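Probable transcriptional regulator phnF (Escherichia coli, PDB 2FA1) is probably a DNA-binding transcriptional regulator encoded in an operon for alkylphosphonate uptake and C-P lyase, here represented by its C-terminal effector-binding domain. Local coordinates at residues 46-51 with 66-71. Sequence-based numbering, arbitrary orientation. Where two conformers were deposited one is given.
Sequences ENVIHL and DHYFAD
The strand segments 47-51 and 66-69 run antiparallel, their axes 4.6 Å apart at closest approach and at 150° to each other, with Ile-49/Phe-69 and Leu-51/His-67 as hydrogen-bonded pairs on either side of the non-hydrogen-bonded pair His-50/Tyr-68. Each hydrogen-bonded pair is tied by two nearly straight N-H...O bonds, the shortest running 2.7 Å from His-67 N to Leu-51 O. Beyond Ile-49/Phe-69, a water donates to both Asn-47 O and Ala-70 O, linking the start of segment 47-51 to the turn that follows 66-69. On one face, the ring of His-50, with CG anti to the backbone N (chi1 175°), lies alongside Tyr-68. The two rings are nearly parallel, 15° between planes, but slid apart so that they scarcely overlap; Tyr-68 CE1 sits over the imidazole rim, 3.5 Å from His-50 CD2. In the plane of its ring, His-50 NE2 donates to Asp-66 OD1 at 2.8 Å, meeting this oxygen from above the carboxylate plane. Arg-30 binds His-50 ND1 and Arg-52 forms a salt bridge with Asp-66, so both imidazole nitrogens are engaged and the ring's rotation is fixed. On the other face, Ile-49 CB touches Phe-69 CB at 4.1 Å. Ile-49 CD1 reaches Asp-71 O at 3.5 Å. Helices 75-78 and 86-94 cover this largely apolar side; His-67, on the same face, is hydrogen-bonded through ND1 to Glu-143 and through NE2 to Thr-53. The arrangement is the open end of the β-hairpin 47-57/60-69, two inner strands of the antiparallel sheet of the UTRA domain, the effector-binding module of GntR/HutC regulators.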
loop_
_atom_site.group_PDB
_atom_site.type_symbol
_atom_site.label_atom_id
_atom_site.label_comp_id
_atom_site.label_asym_id
_atom_site.label_seq_id
_atom_site.Cartn_x
_atom_site.Cartn_y
_atom_site.Cartn_z
ATOM N N GLU A 46 -19.532 21.871 7.435
ATOM C CA GLU A 46 -18.960 23.108 6.888
ATOM C C GLU A 46 -18.329 22.768 5.549
ATOM O O GLU A 46 -17.769 21.656 5.411
ATOM C CB GLU A 46 -17.893 23.751 7.789
ATOM C CG GLU A 46 -18.394 24.289 9.175
ATOM C CD GLU A 46 -19.616 25.205 9.103
ATOM O OE1 GLU A 46 -19.581 26.203 8.365
ATOM O OE2 GLU A 46 -20.623 24.927 9.810
ATOM N N ASN A 47 -18.346 23.762 4.656
ATOM C CA ASN A 47 -17.980 23.630 3.224
ATOM C C ASN A 47 -16.518 23.262 3.168
ATOM O O ASN A 47 -15.752 23.754 3.910
ATOM C CB ASN A 47 -18.251 24.883 2.365
ATOM C CG ASN A 47 -19.732 24.980 1.928
ATOM O OD1 ASN A 47 -20.441 23.988 2.007
ATOM N ND2 ASN A 47 -20.154 26.116 1.385
ATOM N N VAL A 48 -16.178 22.485 2.153
ATOM C CA VAL A 48 -14.776 22.213 1.778
ATOM C C VAL A 48 -14.779 22.335 0.228
ATOM O O VAL A 48 -15.825 22.444 -0.382
ATOM C CB VAL A 48 -14.398 20.738 2.180
ATOM C CG1 VAL A 48 -14.334 20.550 3.788
ATOM C CG2 VAL A 48 -15.314 19.667 1.498
ATOM N N ILE A 49 -13.576 22.385 -0.377
ATOM C CA ILE A 49 -13.461 22.393 -1.831
ATOM C C ILE A 49 -13.280 20.909 -2.154
ATOM O O ILE A 49 -12.393 20.277 -1.625
ATOM C CB ILE A 49 -12.221 23.202 -2.259
ATOM C CG1 ILE A 49 -12.413 24.708 -1.931
ATOM C CG2 ILE A 49 -11.987 22.989 -3.777
ATOM C CD1 ILE A 49 -11.030 25.474 -2.070
ATOM N N HIS A 50 -14.132 20.409 -3.034
ATOM C CA HIS A 50 -13.994 19.013 -3.477
ATOM C C HIS A 50 -13.645 19.038 -4.961
ATOM O O HIS A 50 -14.408 19.595 -5.769
ATOM C CB HIS A 50 -15.386 18.413 -3.316
ATOM C CG HIS A 50 -15.474 17.017 -3.836
ATOM N ND1 HIS A 50 -16.660 16.446 -4.229
ATOM C CD2 HIS A 50 -14.515 16.072 -4.020
ATOM C CE1 HIS A 50 -16.428 15.211 -4.649
ATOM N NE2 HIS A 50 -15.155 14.937 -4.450
ATOM N N LEU A 51 -12.496 18.402 -5.277
ATOM C CA LEU A 51 -12.081 18.189 -6.686
ATOM C C LEU A 51 -12.075 16.696 -6.886
ATOM O O LEU A 51 -11.506 15.978 -6.043
ATOM C CB LEU A 51 -10.647 18.684 -6.868
ATOM C CG LEU A 51 -10.675 19.999 -7.620
ATOM C CD1 LEU A 51 -11.231 21.027 -6.594
ATOM C CD2 LEU A 51 -9.327 20.433 -8.071
ATOM N N ASP A 66 -10.731 11.564 -5.063
ATOM C CA ASP A 66 -11.522 12.648 -4.510
ATOM C C ASP A 66 -10.603 13.433 -3.620
ATOM O O ASP A 66 -10.017 12.828 -2.727
ATOM C CB ASP A 66 -12.720 12.086 -3.775
ATOM C CG ASP A 66 -13.801 11.641 -4.772
ATOM O OD1 ASP A 66 -14.381 12.475 -5.470
ATOM O OD2 ASP A 66 -14.036 10.430 -4.873
ATOM N N HIS A 67 -10.452 14.719 -3.857
ATOM C CA HIS A 67 -9.502 15.540 -3.054
ATOM C C HIS A 67 -10.384 16.603 -2.310
ATOM O O HIS A 67 -11.212 17.247 -2.929
ATOM C CB HIS A 67 -8.684 16.386 -3.998
ATOM C CG HIS A 67 -7.892 15.599 -4.970
ATOM N ND1 HIS A 67 -6.566 15.277 -4.784
ATOM C CD2 HIS A 67 -8.227 15.190 -6.203
ATOM C CE1 HIS A 67 -6.141 14.606 -5.857
ATOM N NE2 HIS A 67 -7.121 14.549 -6.734
ATOM N N TYR A 68 -10.135 16.812 -1.000
ATOM C CA TYR A 68 -11.083 17.657 -0.246
ATOM C C TYR A 68 -10.113 18.634 0.487
ATOM O O TYR A 68 -9.117 18.186 1.168
ATOM C CB TYR A 68 -11.760 16.844 0.831
ATOM C CG TYR A 68 -12.674 15.778 0.268
ATOM C CD1 TYR A 68 -13.916 16.093 -0.185
ATOM C CD2 TYR A 68 -12.224 14.442 0.203
ATOM C CE1 TYR A 68 -14.744 15.112 -0.703
ATOM C CE2 TYR A 68 -13.097 13.418 -0.322
ATOM C CZ TYR A 68 -14.331 13.794 -0.770
ATOM O OH TYR A 68 -15.174 12.791 -1.315
ATOM N N PHE A 69 -10.281 19.928 0.221
ATOM C CA PHE A 69 -9.384 20.945 0.812
ATOM C C PHE A 69 -10.153 21.763 1.837
ATOM O O PHE A 69 -11.263 22.150 1.581
ATOM C CB PHE A 69 -8.880 21.907 -0.274
ATOM C CG PHE A 69 -8.055 21.243 -1.318
ATOM C CD1 PHE A 69 -6.647 21.272 -1.167
ATOM C CD2 PHE A 69 -8.636 20.581 -2.388
ATOM C CE1 PHE A 69 -5.839 20.643 -2.151
ATOM C CE2 PHE A 69 -7.837 19.966 -3.374
ATOM C CZ PHE A 69 -6.478 19.949 -3.252
ATOM N N ALA A 70 -9.544 22.044 2.976
ATOM C CA ALA A 70 -10.258 22.859 4.031
ATOM C C ALA A 70 -10.196 24.363 3.804
ATOM O O ALA A 70 -11.056 25.059 4.348
ATOM C CB ALA A 70 -9.599 22.588 5.465
ATOM N N ASP A 71 -9.156 24.862 3.089
ATOM C CA ASP A 71 -8.971 26.297 2.992
ATOM C C ASP A 71 -9.726 26.849 1.815
ATOM O O ASP A 71 -9.261 26.711 0.639
ATOM C CB ASP A 71 -7.498 26.601 2.899
ATOM C CG ASP A 71 -7.210 28.095 2.989
ATOM O OD1 ASP A 71 -8.138 28.903 2.716
ATOM O OD2 ASP A 71 -6.025 28.426 3.289
HETATM O O HOH W 1 -13.332 23.824 5.385
#